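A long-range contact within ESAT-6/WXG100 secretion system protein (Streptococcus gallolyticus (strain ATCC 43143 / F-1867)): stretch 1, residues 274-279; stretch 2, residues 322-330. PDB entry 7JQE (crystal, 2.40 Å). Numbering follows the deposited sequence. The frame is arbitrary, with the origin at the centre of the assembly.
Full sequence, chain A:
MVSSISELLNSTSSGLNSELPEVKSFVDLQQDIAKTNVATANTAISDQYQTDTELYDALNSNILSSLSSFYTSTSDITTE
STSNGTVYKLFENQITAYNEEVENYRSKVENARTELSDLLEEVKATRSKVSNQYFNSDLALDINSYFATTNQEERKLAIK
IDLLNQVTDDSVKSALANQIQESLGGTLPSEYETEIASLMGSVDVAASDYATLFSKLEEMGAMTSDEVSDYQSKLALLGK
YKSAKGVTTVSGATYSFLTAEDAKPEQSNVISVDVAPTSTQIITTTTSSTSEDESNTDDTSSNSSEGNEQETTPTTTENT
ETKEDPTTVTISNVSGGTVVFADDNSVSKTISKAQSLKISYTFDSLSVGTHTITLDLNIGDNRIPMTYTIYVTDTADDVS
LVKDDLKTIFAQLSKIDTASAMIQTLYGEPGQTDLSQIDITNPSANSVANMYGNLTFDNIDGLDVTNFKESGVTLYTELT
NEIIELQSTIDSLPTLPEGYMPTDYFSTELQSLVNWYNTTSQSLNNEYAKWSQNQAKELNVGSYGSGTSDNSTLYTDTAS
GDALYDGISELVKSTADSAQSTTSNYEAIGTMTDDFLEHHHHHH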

# COMPACT_ATOMS: atom_id res chain seq x y z
N ASP A 274 14.28 -43.37 -59.30
CA ASP A 274 14.34 -44.48 -60.25
C ASP A 274 14.72 -43.92 -61.62
O ASP A 274 13.90 -43.29 -62.29
CB ASP A 274 13.01 -45.23 -60.31
CG ASP A 274 12.59 -45.79 -58.96
OD1 ASP A 274 11.41 -45.63 -58.59
OD2 ASP A 274 13.44 -46.37 -58.26
N VAL A 275 15.96 -44.16 -62.03
CA VAL A 275 16.46 -43.71 -63.31
C VAL A 275 16.45 -44.87 -64.29
O VAL A 275 16.45 -46.05 -63.91
CB VAL A 275 17.87 -43.09 -63.21
CG1 VAL A 275 17.85 -41.87 -62.29
CG2 VAL A 275 18.86 -44.12 -62.71
N ALA A 276 16.44 -44.54 -65.59
CA ALA A 276 16.43 -45.53 -66.65
C ALA A 276 17.08 -44.92 -67.89
O ALA A 276 16.86 -43.73 -68.17
CB ALA A 276 15.02 -46.01 -66.98
N PRO A 277 17.86 -45.69 -68.64
CA PRO A 277 18.49 -45.15 -69.84
C PRO A 277 17.46 -44.80 -70.90
O PRO A 277 16.31 -45.25 -70.87
CB PRO A 277 19.41 -46.28 -70.31
CG PRO A 277 18.78 -47.52 -69.74
CD PRO A 277 18.20 -47.11 -68.42
N THR A 278 17.89 -43.98 -71.86
CA THR A 278 17.06 -43.62 -73.01
C THR A 278 17.38 -44.59 -74.15
O THR A 278 18.49 -44.58 -74.69
CB THR A 278 17.29 -42.17 -73.44
OG1 THR A 278 18.43 -42.10 -74.30
CG2 THR A 278 17.52 -41.29 -72.21
N SER A 279 16.41 -45.43 -74.50
CA SER A 279 16.58 -46.41 -75.56
C SER A 279 17.15 -45.79 -76.83
O SER A 279 17.16 -46.42 -77.89
CB SER A 279 15.24 -47.09 -75.87
OG SER A 279 14.23 -46.13 -76.14
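Stretch 2, residues 322-330: TKEDPTTVT

Stretch 2 runs roughly antiparallel to stretch 1 in a small contact that buries 370 Å² in total and is held by one hydrogen bond from backbone to side chain, with van der Waals packing around it. The end-to-end directions of the touching parts, CA 275 to 279 against CA 323 to 329, are 151° apart, so the chains run in opposed senses without being strictly aligned. Across the three register pairs the CA spacing falls from 8.2 Å (Val275 CA to Val329 CA) to 5.3 Å (Pro277 CA to Thr327 CA) and 4.2 Å (Ser279 CA to Glu324 CA). Stretch 1 is strand at Asp274 and Val275 and loop from Ala276 to Thr278. In stretch 2, Lys323 to Pro326 are loop, with psi of only 63° at Lys323 and 84° at Glu324, and Thr327 to Thr330 form an extended strand that continues later in the chain; this strand lies from the middle of the contact to the Val275 end, the loop at the Ser279 end.

At the wide end the gap is filled by side chains. Val275 and Val329 are both buried, both point their CA-to-CB bonds toward the other stretch, and meet as an apolar pair, Val275 CG1 to Val329 CG2 at 4.3 Å. Within the strand, Thr328 and Thr330 are out of reach, as expected of an extended chain whose alternate residues Thr327 and Val329 face stretch 1.

Pro277 and Thr327 are the most heavily covered residues, at 59 and 58 Å². With chi1 of Thr327 at -44° (m), its OG1 accepts a hydrogen bond from Thr278 N at 3.2 Å, with an N-H...O angle of 159°. The same hydroxyl donates a weak hydrogen bond to Asp325 O, 3.2 Å from Thr327 OG1, so it connects to both stretches. Pro277 packs beside it, its CB 3.4 Å from Thr327 OG1 and 3.7 Å from Asp325 O. The methyl groups of the two threonines also approach, Thr278 CG2 to Thr327 CG2 at 3.8 Å.

Toward the narrow end, backbone lies close to backbone, while the CA-to-CB bond of Ser279 points away. Pro277 CG also lies 4.1 Å from Glu324 OE1. Two short oxygen approaches add no hydrogen bond, because each pairs two acceptors: Thr278 O to Asp325 OD1 at 2.7 Å and Ser279 O to Lys323 O at 2.9 Å. The CA-to-CB bond of Lys323 points sideways and the end of its side chain leads away; Pro326 turns its CA-to-CB bond away and makes no contact.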

# COMPACT_ATOMS: atom_id res chain seq x y z
N THR A 322 18.68 -53.81 -78.85
CA THR A 322 19.10 -53.57 -77.47
C THR A 322 19.99 -52.34 -77.39
O THR A 322 20.91 -52.27 -76.57
CB THR A 322 19.86 -54.79 -76.89
OG1 THR A 322 19.12 -55.99 -77.18
CG2 THR A 322 20.02 -54.66 -75.38
N LYS A 323 19.72 -51.36 -78.26
CA LYS A 323 20.48 -50.11 -78.29
C LYS A 323 20.01 -49.17 -77.17
O LYS A 323 19.49 -48.08 -77.40
CB LYS A 323 20.36 -49.45 -79.66
CG LYS A 323 19.08 -49.77 -80.41
CD LYS A 323 19.23 -51.04 -81.23
CE LYS A 323 18.02 -51.30 -82.11
NZ LYS A 323 18.26 -52.41 -83.09
N GLU A 324 20.20 -49.64 -75.93
CA GLU A 324 19.94 -48.83 -74.74
C GLU A 324 21.25 -48.16 -74.33
O GLU A 324 21.99 -48.64 -73.46
CB GLU A 324 19.36 -49.69 -73.62
CG GLU A 324 20.18 -50.94 -73.34
CD GLU A 324 19.55 -51.82 -72.29
OE1 GLU A 324 19.06 -51.28 -71.27
OE2 GLU A 324 19.54 -53.06 -72.49
N ASP A 325 21.53 -47.03 -74.97
CA ASP A 325 22.83 -46.40 -74.87
C ASP A 325 23.08 -45.87 -73.46
O ASP A 325 22.15 -45.68 -72.67
CB ASP A 325 22.94 -45.26 -75.88
CG ASP A 325 21.73 -45.18 -76.80
OD1 ASP A 325 20.65 -44.78 -76.32
OD2 ASP A 325 21.87 -45.52 -77.99
N PRO A 326 24.35 -45.63 -73.11
CA PRO A 326 24.65 -45.05 -71.80
C PRO A 326 23.99 -43.69 -71.63
O PRO A 326 23.90 -42.89 -72.57
CB PRO A 326 26.18 -44.94 -71.81
CG PRO A 326 26.63 -45.96 -72.81
CD PRO A 326 25.56 -46.00 -73.86
N THR A 327 23.53 -43.42 -70.41
CA THR A 327 22.83 -42.19 -70.08
C THR A 327 23.41 -41.62 -68.79
O THR A 327 23.47 -42.32 -67.77
CB THR A 327 21.32 -42.42 -69.93
OG1 THR A 327 20.86 -43.25 -71.00
CG2 THR A 327 20.58 -41.10 -69.97
N THR A 328 23.83 -40.36 -68.84
CA THR A 328 24.54 -39.72 -67.74
C THR A 328 23.57 -38.91 -66.89
O THR A 328 22.86 -38.03 -67.41
CB THR A 328 25.67 -38.83 -68.26
OG1 THR A 328 25.12 -37.79 -69.07
CG2 THR A 328 26.64 -39.66 -69.11
N VAL A 329 23.54 -39.20 -65.59
CA VAL A 329 22.68 -38.50 -64.63
C VAL A 329 23.57 -37.65 -63.74
O VAL A 329 24.61 -38.11 -63.25
CB VAL A 329 21.86 -39.50 -63.80
CG1 VAL A 329 20.96 -38.77 -62.81
CG2 VAL A 329 21.04 -40.40 -64.72
N THR A 330 23.15 -36.40 -63.51
CA THR A 330 23.99 -35.44 -62.80
C THR A 330 23.15 -34.58 -61.86
O THR A 330 21.92 -34.57 -61.91
CB THR A 330 24.74 -34.52 -63.78
OG1 THR A 330 23.80 -33.66 -64.44
CG2 THR A 330 25.49 -35.34 -64.81